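Local structure of PaaA (Enterobacter agglomerans, 5FF5) at residues K11-I16 and Q112-D117; N91-K96 and N120-V125; T145-Q150 and I331-V336; L266-G271 and F357-Q362. The protein probably adenylates a carboxylate of its precursor peptide, as a ThiF/E1-like enzyme, on the route to the bicyclic core of pantocin A. All coordinates share one frame; numbering follows the deposited sequence.

Interactions 1 and 2 lie close together, joining N-terminal loops to the consecutive helices 107-116 and 123-131, and they touch where Ser114 packs on Pro123. Interactions 3 and 4 form a second pair, one on each side of a shared set of apolar contacts: Val336 and Ile331 of interaction 3 pack on Val270 and Ile268 of interaction 4. Their chemistry follows their place. Interaction 1 is buried yet polar, with a lysine and two serines; interaction 2 lies at the surface and rests on aromatic stacking; interaction 3 is buried helix packing without hydrogen bonds across it; interaction 4 is backbone pairing within the large sheet. Interactions 1, 3 and 4 also touch the second subunit.

Interaction 1 (K11-I16 and Q112-D117); sequences KESHHI and QFSLID
Lys11 NZ has three partners: a hydrogen bond to Ser114 O, a long salt bridge to Asp117 OD2, and a weak hydrogen bond to Lys86 O. The first spans 3.3 Å from Lys11 NZ to Ser114 O and lies in the plane of that carbonyl. The salt bridge is looser, with Lys11 NZ 3.7 Å from Asp117 OD2. An extended side chain, its CG anti to the backbone N (chi1 -161°), carries the amine past the Ser114 hydroxyl to the end of helix 107-116. Asp117 has just left the helix with positive phi, and its OD1 is held more firmly by Tyr126 OH and Gln121 N. Beside the lysine chain two serine hydroxyls meet, Ser13 OG lying 2.8 Å from Ser114 OG in a hydrogen bond that either could donate. The type I turn Lys11-His14, closed by His14 N on Lys11 O at 2.6 Å, presents these groups together. Leu115 CD1 makes a CH-pi contact over one face of the His14 ring, 4.1 Å from its centroid. A buried junction of the PaaA-like N-terminal region with the ThiF-family part is thus made polar, and the lysine charge probably complements the partly negative helix C-terminus and favours an ionised Asp117.

Interaction 2 (N91-K96 and N120-V125); sequences NSFFSK and NQHPFV
Phe93 lays its ring over the imidazole of His122 in an offset face-to-face stack, the centroids 4.0 Å apart and the planes inclined by 19°. His122 is the N-cap of helix 123-131, so a loop aromatic here packs on a helix-capping side chain. Both side chains have CG anti to their backbone N and reach toward each other tip to tip. The overlap is uneven: Phe93 CD2 stands 3.3 Å above the centre of the His122 ring, whereas His122 CG lies over the rim of the Phe93 ring. His122 CB completes the cover as a CH-pi donor, 4.1 Å from the Phe93 centroid and almost on its normal. Pro123 CD, of the next residue, lies against the opposite face of the imidazole, toward its rim. Farther along, Phe93 CE2 touches Phe124 CB at 3.6 Å, and Phe93 CZ meets Val125 CG2 more loosely. Ser95 adds its CB, 3.9 Å from Phe124 CD2, while its hydroxyl bonds to Glu128 on the same helix. These contacts fasten the surface loop 91-96 to the first turn of the helix. The cap also fixes the rotation of the imidazole: Phe124 N donates to His122 ND1 across 3.0 Å, nearly straight at 169° and close to the ring plane, which implies that ND1 is unprotonated and acts as the acceptor.

Interaction 3 (T145-Q150 and I331-V336); sequences TWCALQ and IMAGIV
Ala333 CB is the central bump of this helix pair, seated in a shallow hollow on helix 142-153 walled by Trp146, Cys147 and Gln150. Its closest neighbour is Trp146 CB, 3.4 Å from Ala333 CB, with Cys147 SG on another side, 3.9 Å from the same methyl. The small residue lets the backbones come near: Cys147 CA and Ala333 CA are 4.9 Å apart, and the axes of the short segments pass within 8.6 Å at a crossing angle of -44°. Cys147 is a bump in its turn. With SG anti to its carbonyl carbon, it fits between Ala333 CB and Val336, reaching Val336 CG1 at 3.9 Å. At the other end the extended Gln150 lays its amide along the backbone at Gly334, with Gln150 OE1 3.2 Å from Gly334 CA. OE1 also bonds weakly to Thr337 OG1. Trp146 CB touches, but its indole leads away to the earlier part of helix 326-345 (Ala326, Leu329, Ser330), NE1 bonding to Arg174 O; Trp146 also packs on Trp146 of the second subunit. Helix 142-153 follows strand 134-138 and a glycine-rich turn consistent with GxGxxG, so helix 326-345 packs on the first helix of a Rossmann-like, ThiF/E1-type fold.

Interaction 4 (L266-G271 and F357-Q362); sequences LEISVG and FILSLQ
Ile268 places CG1 between its backbone N and carbonyl carbon (chi1 59°), while Leu359 swings CG anti to its backbone N, and the two side chains lie side by side with Ile268 CG1 3.9 Å from Leu359 CB. Glu267 adopts the same crowded position (chi1 74°), which sends its extended chain alongside Ile358 on the other face of the sheet. The backbones are antiparallel strands, 165° between their directions. Ile268 and Leu359 form a hydrogen-bonded pair, with Ile268 N to Leu359 O at 3.0 Å and Leu359 N to Ile268 O at 2.9 Å. Val270 and Phe357 form the next such pair: Val270 N reaches Phe357 O at 3.1 Å, but the return bond from Phe357 N is weak. Past the strand end Leu361 N still finds Leu266 O at 2.7 Å, and Leu361 CD1 packs across Ile268 CG2, 3.8 Å away. There an ST turn bends the chain, Gln362 N donating to Ser360 OG at 3.0 Å. Within the mixed sheet, strand 258-263 flanks 267-274 and strand 366-370 flanks 355-360; helix 326-345 packs over Ile268 and Val270, and Phe357 meets Phe364 of the second subunit.

Interaction 1 (K11-I16 and Q112-D117)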
loop_
_atom_site.group_PDB
_atom_site.type_symbol
_atom_site.label_atom_id
_atom_site.label_comp_id
_atom_site.label_asym_id
_atom_site.label_seq_id
_atom_site.Cartn_x
_atom_site.Cartn_y
_atom_site.Cartn_z
ATOM N N LYS A 11 23.211 16.164 -6.472
ATOM C CA LYS A 11 22.077 15.439 -7.054
ATOM C C LYS A 11 21.039 15.243 -5.972
ATOM O O LYS A 11 21.142 14.326 -5.161
ATOM C CB LYS A 11 22.525 14.099 -7.630
ATOM C CG LYS A 11 21.578 13.473 -8.623
ATOM C CD LYS A 11 22.275 12.304 -9.343
ATOM C CE LYS A 11 21.311 11.434 -10.164
ATOM N NZ LYS A 11 21.788 10.004 -10.286
ATOM N N GLU A 12 20.006 16.080 -6.020
ATOM C CA GLU A 12 19.085 16.315 -4.899
ATOM C C GLU A 12 18.327 15.086 -4.438
ATOM O O GLU A 12 17.577 15.137 -3.471
ATOM C CB GLU A 12 18.108 17.430 -5.276
ATOM C CG GLU A 12 18.806 18.560 -6.038
ATOM C CD GLU A 12 18.092 19.894 -5.960
ATOM O OE1 GLU A 12 17.591 20.364 -7.015
ATOM O OE2 GLU A 12 18.067 20.479 -4.849
ATOM N N SER A 13 18.525 13.982 -5.134
ATOM C CA SER A 13 18.050 12.702 -4.649
ATOM C C SER A 13 18.928 12.148 -3.529
ATOM O O SER A 13 18.434 11.526 -2.587
ATOM C CB SER A 13 17.982 11.702 -5.805
ATOM O OG SER A 13 19.046 11.912 -6.717
ATOM N N HIS A 14 20.230 12.396 -3.625
ATOM C CA HIS A 14 21.183 11.772 -2.708
ATOM C C HIS A 14 21.541 12.597 -1.481
ATOM O O HIS A 14 21.812 13.789 -1.553
ATOM C CB HIS A 14 22.477 11.407 -3.440
ATOM C CG HIS A 14 22.267 10.511 -4.617
ATOM N ND1 HIS A 14 21.839 10.979 -5.839
ATOM C CD2 HIS A 14 22.388 9.169 -4.746
ATOM C CE1 HIS A 14 21.722 9.963 -6.677
ATOM N NE2 HIS A 14 22.049 8.852 -6.038
ATOM N N HIS A 15 21.563 11.907 -0.353
ATOM C CA HIS A 15 21.998 12.470 0.890
ATOM C C HIS A 15 23.488 12.283 0.899
ATOM O O HIS A 15 24.002 11.391 0.236
ATOM C CB HIS A 15 21.374 11.729 2.055
ATOM C CG HIS A 15 20.111 12.338 2.565
ATOM N ND1 HIS A 15 19.981 13.691 2.797
ATOM C CD2 HIS A 15 18.923 11.784 2.901
ATOM C CE1 HIS A 15 18.768 13.941 3.261
ATOM N NE2 HIS A 15 18.104 12.801 3.326
ATOM N N ILE A 16 24.200 13.073 1.675
ATOM C CA ILE A 16 25.602 12.762 1.848
ATOM C C ILE A 16 25.787 12.296 3.272
ATOM O O ILE A 16 25.748 13.099 4.197
ATOM C CB ILE A 16 26.505 13.953 1.554
ATOM C CG1 ILE A 16 26.150 14.545 0.184
ATOM C CG2 ILE A 16 27.964 13.511 1.609
ATOM C CD1 ILE A 16 27.106 15.625 -0.283
ATOM N N GLN A 112 13.076 8.913 -6.086
ATOM C CA GLN A 112 13.282 7.480 -6.020
ATOM C C GLN A 112 13.844 6.908 -7.314
ATOM O O GLN A 112 14.679 6.013 -7.266
ATOM C CB GLN A 112 11.981 6.796 -5.656
ATOM C CG GLN A 112 12.024 5.302 -5.730
ATOM C CD GLN A 112 10.675 4.698 -5.390
ATOM O OE1 GLN A 112 9.996 5.154 -4.460
ATOM N NE2 GLN A 112 10.263 3.685 -6.154
ATOM N N PHE A 113 13.397 7.421 -8.464
ATOM C CA PHE A 113 13.949 6.989 -9.756
ATOM C C PHE A 113 15.403 7.422 -9.834
ATOM O O PHE A 113 16.274 6.652 -10.237
ATOM C CB PHE A 113 13.190 7.579 -10.962
ATOM C CG PHE A 113 11.711 7.317 -10.959
ATOM C CD1 PHE A 113 11.190 6.154 -10.426
ATOM C CD2 PHE A 113 10.838 8.268 -11.459
ATOM C CE1 PHE A 113 9.839 5.958 -10.404
ATOM C CE2 PHE A 113 9.501 8.066 -11.433
ATOM C CZ PHE A 113 9.003 6.923 -10.903
ATOM N N SER A 114 15.660 8.666 -9.441
ATOM C CA SER A 114 16.996 9.233 -9.572
ATOM C C SER A 114 18.002 8.475 -8.726
ATOM O O SER A 114 19.201 8.500 -8.983
ATOM C CB SER A 114 16.997 10.704 -9.169
ATOM O OG SER A 114 18.292 11.256 -9.313
ATOM N N LEU A 115 17.488 7.787 -7.722
ATOM C CA LEU A 115 18.316 7.040 -6.797
ATOM C C LEU A 115 18.865 5.736 -7.360
ATOM O O LEU A 115 20.031 5.417 -7.157
ATOM C CB LEU A 115 17.512 6.751 -5.530
ATOM C CG LEU A 115 18.287 6.540 -4.242
ATOM C CD1 LEU A 115 18.961 7.853 -3.878
ATOM C CD2 LEU A 115 17.316 6.069 -3.174
ATOM N N ILE A 116 18.039 4.982 -8.072
ATOM C CA ILE A 116 18.510 3.713 -8.602
ATOM C C ILE A 116 18.946 3.866 -10.036
ATOM O O ILE A 116 19.848 3.179 -10.475
ATOM C CB ILE A 116 17.470 2.619 -8.498
ATOM C CG1 ILE A 116 16.993 2.500 -7.053
ATOM C CG2 ILE A 116 18.076 1.291 -8.943
ATOM C CD1 ILE A 116 16.495 1.112 -6.700
ATOM N N ASP A 117 18.255 4.709 -10.778
ATOM C CA ASP A 117 18.678 5.075 -12.115
ATOM C C ASP A 117 19.263 3.939 -12.967
ATOM O O ASP A 117 20.392 4.043 -13.429
ATOM C CB ASP A 117 19.709 6.172 -12.012
ATOM C CG ASP A 117 19.769 7.010 -13.245
ATOM O OD1 ASP A 117 19.394 6.496 -14.323
ATOM O OD2 ASP A 117 20.235 8.165 -13.155
#

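Interaction 2 (N91-K96 and N120-V125)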
loop_
_atom_site.group_PDB
_atom_site.type_symbol
_atom_site.label_atom_id
_atom_site.label_comp_id
_atom_site.label_asym_id
_atom_site.label_seq_id
_atom_site.Cartn_x
_atom_site.Cartn_y
_atom_site.Cartn_z
ATOM N N ASN A 91 21.600 20.830 -14.178
ATOM C CA ASN A 91 20.725 21.994 -14.123
ATOM C C ASN A 91 20.184 22.442 -15.488
ATOM O O ASN A 91 19.176 23.151 -15.554
ATOM C CB ASN A 91 21.508 23.141 -13.476
ATOM C CG ASN A 91 22.987 23.158 -13.923
ATOM O OD1 ASN A 91 23.764 22.264 -13.554
ATOM N ND2 ASN A 91 23.367 24.158 -14.735
ATOM N N SER A 92 20.866 22.031 -16.563
ATOM C CA SER A 92 20.530 22.453 -17.933
ATOM C C SER A 92 19.339 21.723 -18.558
ATOM O O SER A 92 18.893 22.095 -19.636
ATOM C CB SER A 92 21.728 22.284 -18.878
ATOM O OG SER A 92 22.096 20.918 -19.035
ATOM N N PHE A 93 18.827 20.691 -17.896
ATOM C CA PHE A 93 17.786 19.861 -18.498
ATOM C C PHE A 93 16.385 20.212 -18.040
ATOM O O PHE A 93 16.051 20.081 -16.866
ATOM C CB PHE A 93 18.056 18.391 -18.182
ATOM C CG PHE A 93 16.978 17.451 -18.661
ATOM C CD1 PHE A 93 17.154 16.714 -19.817
ATOM C CD2 PHE A 93 15.797 17.286 -17.944
ATOM C CE1 PHE A 93 16.178 15.840 -20.247
ATOM C CE2 PHE A 93 14.817 16.415 -18.388
ATOM C CZ PHE A 93 15.014 15.691 -19.534
ATOM N N PHE A 94 15.533 20.572 -18.990
ATOM C CA PHE A 94 14.156 20.883 -18.667
ATOM C C PHE A 94 13.244 19.926 -19.408
ATOM O O PHE A 94 13.584 19.471 -20.483
ATOM C CB PHE A 94 13.855 22.329 -19.024
ATOM C CG PHE A 94 14.798 23.314 -18.395
ATOM C CD1 PHE A 94 14.426 24.032 -17.266
ATOM C CD2 PHE A 94 16.064 23.519 -18.928
ATOM C CE1 PHE A 94 15.297 24.945 -16.681
ATOM C CE2 PHE A 94 16.943 24.426 -18.347
ATOM C CZ PHE A 94 16.553 25.139 -17.220
ATOM N N SER A 95 12.097 19.594 -18.834
ATOM C CA SER A 95 11.224 18.637 -19.484
ATOM C C SER A 95 10.240 19.349 -20.401
ATOM O O SER A 95 9.655 20.361 -20.022
ATOM C CB SER A 95 10.471 17.810 -18.453
ATOM O OG SER A 95 9.679 16.839 -19.097
ATOM N N LYS A 96 10.044 18.810 -21.602
ATOM C CA LYS A 96 9.070 19.396 -22.515
ATOM C C LYS A 96 7.748 18.650 -22.438
ATOM O O LYS A 96 6.781 19.036 -23.084
ATOM C CB LYS A 96 9.569 19.381 -23.954
ATOM C CG LYS A 96 11.037 19.596 -24.125
ATOM C CD LYS A 96 11.388 19.683 -25.597
ATOM C CE LYS A 96 12.888 19.844 -25.762
ATOM N NZ LYS A 96 13.274 19.959 -27.193
ATOM N N ASN A 120 19.888 4.738 -16.764
ATOM C CA ASN A 120 20.826 5.826 -16.963
ATOM C C ASN A 120 20.160 6.964 -17.697
ATOM O O ASN A 120 20.473 7.236 -18.852
ATOM C CB ASN A 120 22.047 5.326 -17.734
ATOM C CG ASN A 120 23.161 6.323 -17.756
ATOM O OD1 ASN A 120 23.247 7.179 -16.883
ATOM N ND2 ASN A 120 24.030 6.229 -18.760
ATOM N N GLN A 121 19.184 7.572 -17.031
ATOM C CA GLN A 121 18.447 8.682 -17.595
ATOM C C GLN A 121 18.306 9.795 -16.624
ATOM O O GLN A 121 18.402 9.582 -15.427
ATOM C CB GLN A 121 17.058 8.241 -18.037
ATOM C CG GLN A 121 17.085 6.967 -18.772
ATOM C CD GLN A 121 17.402 7.266 -20.180
ATOM O OE1 GLN A 121 17.308 8.421 -20.591
ATOM N NE2 GLN A 121 17.820 6.261 -20.936
ATOM N N HIS A 122 17.969 10.969 -17.135
ATOM C CA HIS A 122 17.649 12.068 -16.266
ATOM C C HIS A 122 16.366 11.658 -15.585
ATOM O O HIS A 122 15.534 11.007 -16.198
ATOM C CB HIS A 122 17.502 13.368 -17.043
ATOM C CG HIS A 122 17.279 14.559 -16.167
ATOM N ND1 HIS A 122 16.104 14.771 -15.485
ATOM C CD2 HIS A 122 18.094 15.587 -15.838
ATOM C CE1 HIS A 122 16.195 15.887 -14.784
ATOM N NE2 HIS A 122 17.395 16.404 -14.984
ATOM N N PRO A 123 16.208 12.017 -14.309
ATOM C CA PRO A 123 15.058 11.604 -13.498
ATOM C C PRO A 123 13.728 11.980 -14.115
ATOM O O PRO A 123 12.765 11.234 -13.976
ATOM C CB PRO A 123 15.267 12.357 -12.190
ATOM C CG PRO A 123 16.726 12.500 -12.111
ATOM C CD PRO A 123 17.165 12.795 -13.519
ATOM N N PHE A 124 13.682 13.106 -14.806
ATOM C CA PHE A 124 12.445 13.524 -15.417
ATOM C C PHE A 124 12.053 12.527 -16.501
ATOM O O PHE A 124 10.868 12.245 -16.679
ATOM C CB PHE A 124 12.578 14.926 -16.008
ATOM C CG PHE A 124 12.537 16.027 -14.986
ATOM C CD1 PHE A 124 12.257 15.758 -13.663
ATOM C CD2 PHE A 124 12.770 17.341 -15.361
ATOM C CE1 PHE A 124 12.219 16.777 -12.737
ATOM C CE2 PHE A 124 12.725 18.361 -14.443
ATOM C CZ PHE A 124 12.450 18.076 -13.128
ATOM N N VAL A 125 13.042 11.964 -17.196
ATOM C CA VAL A 125 12.755 11.065 -18.294
ATOM C C VAL A 125 11.911 9.906 -17.819
ATOM O O VAL A 125 10.951 9.540 -18.479
ATOM C CB VAL A 125 14.031 10.537 -18.952
ATOM C CG1 VAL A 125 13.791 9.200 -19.569
ATOM C CG2 VAL A 125 14.533 11.501 -19.990
#

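Interaction 3 (T145-Q150 and I331-V336)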
loop_
_atom_site.group_PDB
_atom_site.type_symbol
_atom_site.label_atom_id
_atom_site.label_comp_id
_atom_site.label_asym_id
_atom_site.label_seq_id
_atom_site.Cartn_x
_atom_site.Cartn_y
_atom_site.Cartn_z
ATOM N N THR A 145 -9.993 -1.315 -8.404
ATOM C CA THR A 145 -10.046 0.069 -7.927
ATOM C C THR A 145 -8.731 0.554 -7.323
ATOM O O THR A 145 -8.380 1.722 -7.451
ATOM C CB THR A 145 -11.142 0.249 -6.852
ATOM O OG1 THR A 145 -11.035 -0.783 -5.867
ATOM C CG2 THR A 145 -12.519 0.184 -7.467
ATOM N N TRP A 146 -7.997 -0.335 -6.667
ATOM C CA TRP A 146 -6.744 0.064 -6.034
ATOM C C TRP A 146 -5.653 0.273 -7.055
ATOM O O TRP A 146 -4.825 1.163 -6.894
ATOM C CB TRP A 146 -6.311 -0.967 -5.002
ATOM C CG TRP A 146 -7.168 -0.961 -3.795
ATOM C CD1 TRP A 146 -8.335 -1.632 -3.613
ATOM C CD2 TRP A 146 -6.929 -0.238 -2.591
ATOM N NE1 TRP A 146 -8.843 -1.370 -2.369
ATOM C CE2 TRP A 146 -7.995 -0.516 -1.719
ATOM C CE3 TRP A 146 -5.903 0.612 -2.156
ATOM C CZ2 TRP A 146 -8.075 0.020 -0.446
ATOM C CZ3 TRP A 146 -5.987 1.153 -0.896
ATOM C CH2 TRP A 146 -7.064 0.853 -0.052
ATOM N N CYS A 147 -5.652 -0.540 -8.105
ATOM C CA CYS A 147 -4.660 -0.380 -9.158
ATOM C C CYS A 147 -4.846 0.931 -9.918
ATOM O O CYS A 147 -3.873 1.613 -10.234
ATOM C CB CYS A 147 -4.697 -1.540 -10.142
ATOM S SG CYS A 147 -4.005 -3.085 -9.543
ATOM N N ALA A 148 -6.090 1.266 -10.246
ATOM C CA ALA A 148 -6.361 2.520 -10.934
ATOM C C ALA A 148 -5.840 3.684 -10.103
ATOM O O ALA A 148 -5.162 4.589 -10.612
ATOM C CB ALA A 148 -7.851 2.679 -11.198
ATOM N N LEU A 149 -6.160 3.635 -8.815
ATOM C CA LEU A 149 -5.828 4.707 -7.911
ATOM C C LEU A 149 -4.345 4.994 -7.878
ATOM O O LEU A 149 -3.922 6.103 -8.201
ATOM C CB LEU A 149 -6.299 4.389 -6.504
ATOM C CG LEU A 149 -5.994 5.534 -5.539
ATOM C CD1 LEU A 149 -6.454 6.872 -6.122
ATOM C CD2 LEU A 149 -6.604 5.276 -4.194
ATOM N N GLN A 150 -3.557 3.996 -7.477
ATOM C CA GLN A 150 -2.121 4.193 -7.271
ATOM C C GLN A 150 -1.414 4.533 -8.569
ATOM O O GLN A 150 -0.446 5.298 -8.566
ATOM C CB GLN A 150 -1.492 2.953 -6.624
ATOM C CG GLN A 150 -1.864 2.767 -5.161
ATOM C CD GLN A 150 -1.317 1.487 -4.568
ATOM O OE1 GLN A 150 -0.314 0.953 -5.033
ATOM N NE2 GLN A 150 -1.972 0.991 -3.527
ATOM N N ILE A 331 -2.183 -4.403 -0.647
ATOM C CA ILE A 331 -0.930 -5.102 -0.820
ATOM C C ILE A 331 -0.786 -5.508 -2.280
ATOM O O ILE A 331 0.253 -5.269 -2.893
ATOM C CB ILE A 331 -0.836 -6.338 0.062
ATOM C CG1 ILE A 331 -0.856 -5.951 1.526
ATOM C CG2 ILE A 331 0.447 -7.073 -0.220
ATOM C CD1 ILE A 331 -0.570 -7.098 2.421
HETATM N N MSE A 332 -1.850 -6.094 -2.831
HETATM C CA MSE A 332 -1.848 -6.615 -4.189
HETATM C C MSE A 332 -1.680 -5.513 -5.244
HETATM O O MSE A 332 -0.952 -5.695 -6.224
HETATM C CB MSE A 332 -3.131 -7.392 -4.431
HETATM C CG MSE A 332 -3.010 -8.594 -5.354
HETATM SE SE MSE A 332 -4.297 -9.946 -4.767
HETATM C CE MSE A 332 -5.875 -8.817 -4.586
ATOM N N ALA A 333 -2.326 -4.367 -5.041
ATOM C CA ALA A 333 -2.205 -3.266 -5.996
ATOM C C ALA A 333 -0.847 -2.559 -5.908
ATOM O O ALA A 333 -0.343 -2.038 -6.911
ATOM C CB ALA A 333 -3.313 -2.276 -5.791
ATOM N N GLY A 334 -0.275 -2.529 -4.705
ATOM C CA GLY A 334 1.016 -1.909 -4.473
ATOM C C GLY A 334 2.166 -2.709 -5.048
ATOM O O GLY A 334 3.124 -2.143 -5.556
ATOM N N ILE A 335 2.105 -4.027 -4.911
ATOM C CA ILE A 335 3.056 -4.899 -5.577
ATOM C C ILE A 335 2.934 -4.744 -7.095
ATOM O O ILE A 335 3.930 -4.617 -7.801
ATOM C CB ILE A 335 2.828 -6.354 -5.197
ATOM C CG1 ILE A 335 2.818 -6.502 -3.684
ATOM C CG2 ILE A 335 3.870 -7.244 -5.830
ATOM C CD1 ILE A 335 2.681 -7.921 -3.223
ATOM N N VAL A 336 1.696 -4.724 -7.584
ATOM C CA VAL A 336 1.425 -4.575 -9.002
ATOM C C VAL A 336 1.900 -3.239 -9.523
ATOM O O VAL A 336 2.549 -3.156 -10.559
ATOM C CB VAL A 336 -0.073 -4.682 -9.299
ATOM C CG1 VAL A 336 -0.373 -4.139 -10.677
ATOM C CG2 VAL A 336 -0.527 -6.107 -9.190
#

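Interaction 4 (L266-G271 and F357-Q362)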
loop_
_atom_site.group_PDB
_atom_site.type_symbol
_atom_site.label_atom_id
_atom_site.label_comp_id
_atom_site.label_asym_id
_atom_site.label_seq_id
_atom_site.Cartn_x
_atom_site.Cartn_y
_atom_site.Cartn_z
ATOM N N LEU A 266 -6.719 -14.536 2.396
ATOM C CA LEU A 266 -5.817 -15.535 2.996
ATOM C C LEU A 266 -4.412 -15.629 2.353
ATOM O O LEU A 266 -3.405 -15.662 3.060
ATOM C CB LEU A 266 -6.498 -16.905 2.981
ATOM C CG LEU A 266 -7.711 -17.069 3.919
ATOM C CD1 LEU A 266 -8.278 -18.469 3.831
ATOM C CD2 LEU A 266 -7.365 -16.755 5.379
ATOM N N GLU A 267 -4.337 -15.640 1.025
ATOM C CA GLU A 267 -3.042 -15.585 0.332
ATOM C C GLU A 267 -3.185 -14.826 -0.982
ATOM O O GLU A 267 -4.204 -14.924 -1.657
ATOM C CB GLU A 267 -2.482 -16.973 0.008
ATOM C CG GLU A 267 -3.226 -17.619 -1.141
ATOM C CD GLU A 267 -2.438 -18.704 -1.835
ATOM O OE1 GLU A 267 -1.330 -19.025 -1.355
ATOM O OE2 GLU A 267 -2.916 -19.201 -2.885
ATOM N N ILE A 268 -2.153 -14.083 -1.351
ATOM C CA ILE A 268 -2.213 -13.234 -2.519
ATOM C C ILE A 268 -1.182 -13.716 -3.500
ATOM O O ILE A 268 -0.157 -14.270 -3.090
ATOM C CB ILE A 268 -1.901 -11.770 -2.180
ATOM C CG1 ILE A 268 -0.500 -11.693 -1.578
ATOM C CG2 ILE A 268 -2.898 -11.199 -1.193
ATOM C CD1 ILE A 268 -0.022 -10.283 -1.362
ATOM N N SER A 269 -1.421 -13.475 -4.786
ATOM C CA SER A 269 -0.417 -13.780 -5.789
ATOM C C SER A 269 -0.379 -12.593 -6.754
ATOM O O SER A 269 -1.390 -11.933 -6.960
ATOM C CB SER A 269 -0.721 -15.099 -6.505
ATOM O OG SER A 269 -1.747 -14.948 -7.471
ATOM N N VAL A 270 0.800 -12.257 -7.266
ATOM C CA VAL A 270 0.897 -11.185 -8.244
ATOM C C VAL A 270 1.863 -11.477 -9.393
ATOM O O VAL A 270 3.020 -11.845 -9.175
ATOM C CB VAL A 270 1.258 -9.843 -7.587
ATOM C CG1 VAL A 270 1.535 -8.790 -8.647
ATOM C CG2 VAL A 270 0.131 -9.390 -6.691
ATOM N N GLY A 271 1.359 -11.374 -10.618
ATOM C CA GLY A 271 2.140 -11.728 -11.782
ATOM C C GLY A 271 1.771 -13.119 -12.214
ATOM O O GLY A 271 0.903 -13.756 -11.606
ATOM N N PHE A 357 4.450 -14.490 -7.442
ATOM C CA PHE A 357 4.825 -14.374 -6.027
ATOM C C PHE A 357 3.602 -14.624 -5.161
ATOM O O PHE A 357 2.559 -14.011 -5.365
ATOM C CB PHE A 357 5.441 -12.996 -5.763
ATOM C CG PHE A 357 5.779 -12.740 -4.332
ATOM C CD1 PHE A 357 6.824 -13.427 -3.713
ATOM C CD2 PHE A 357 5.079 -11.793 -3.599
ATOM C CE1 PHE A 357 7.152 -13.189 -2.374
ATOM C CE2 PHE A 357 5.397 -11.543 -2.259
ATOM C CZ PHE A 357 6.439 -12.245 -1.644
ATOM N N ILE A 358 3.717 -15.577 -4.242
ATOM C CA ILE A 358 2.593 -16.005 -3.412
ATOM C C ILE A 358 2.862 -15.794 -1.941
ATOM O O ILE A 358 3.832 -16.309 -1.404
ATOM C CB ILE A 358 2.265 -17.492 -3.642
ATOM C CG1 ILE A 358 2.063 -17.762 -5.138
ATOM C CG2 ILE A 358 1.027 -17.891 -2.870
ATOM C CD1 ILE A 358 1.948 -19.205 -5.472
ATOM N N LEU A 359 1.976 -15.070 -1.272
ATOM C CA LEU A 359 2.204 -14.723 0.115
ATOM C C LEU A 359 0.978 -14.986 0.970
ATOM O O LEU A 359 -0.074 -14.397 0.743
ATOM C CB LEU A 359 2.618 -13.250 0.227
ATOM C CG LEU A 359 2.579 -12.700 1.652
ATOM C CD1 LEU A 359 3.694 -13.310 2.479
ATOM C CD2 LEU A 359 2.645 -11.176 1.669
ATOM N N SER A 360 1.127 -15.861 1.961
ATOM C CA SER A 360 0.082 -16.095 2.948
ATOM C C SER A 360 -0.045 -14.859 3.812
ATOM O O SER A 360 0.957 -14.293 4.225
ATOM C CB SER A 360 0.398 -17.313 3.814
ATOM O OG SER A 360 -0.494 -17.399 4.914
ATOM N N LEU A 361 -1.265 -14.416 4.064
ATOM C CA LEU A 361 -1.461 -13.296 4.969
ATOM C C LEU A 361 -1.734 -13.800 6.362
ATOM O O LEU A 361 -2.096 -13.039 7.254
ATOM C CB LEU A 361 -2.575 -12.384 4.472
ATOM C CG LEU A 361 -2.054 -11.781 3.171
ATOM C CD1 LEU A 361 -2.976 -10.711 2.619
ATOM C CD2 LEU A 361 -0.670 -11.208 3.445
ATOM N N GLN A 362 -1.581 -15.102 6.540
ATOM C CA GLN A 362 -1.742 -15.671 7.854
ATOM C C GLN A 362 -0.413 -15.811 8.574
ATOM O O GLN A 362 -0.238 -15.254 9.670
ATOM C CB GLN A 362 -2.434 -16.996 7.747
ATOM C CG GLN A 362 -3.849 -16.814 7.296
ATOM C CD GLN A 362 -4.571 -18.119 7.172
ATOM O OE1 GLN A 362 -5.219 -18.570 8.113
ATOM N NE2 GLN A 362 -4.459 -18.746 6.006
#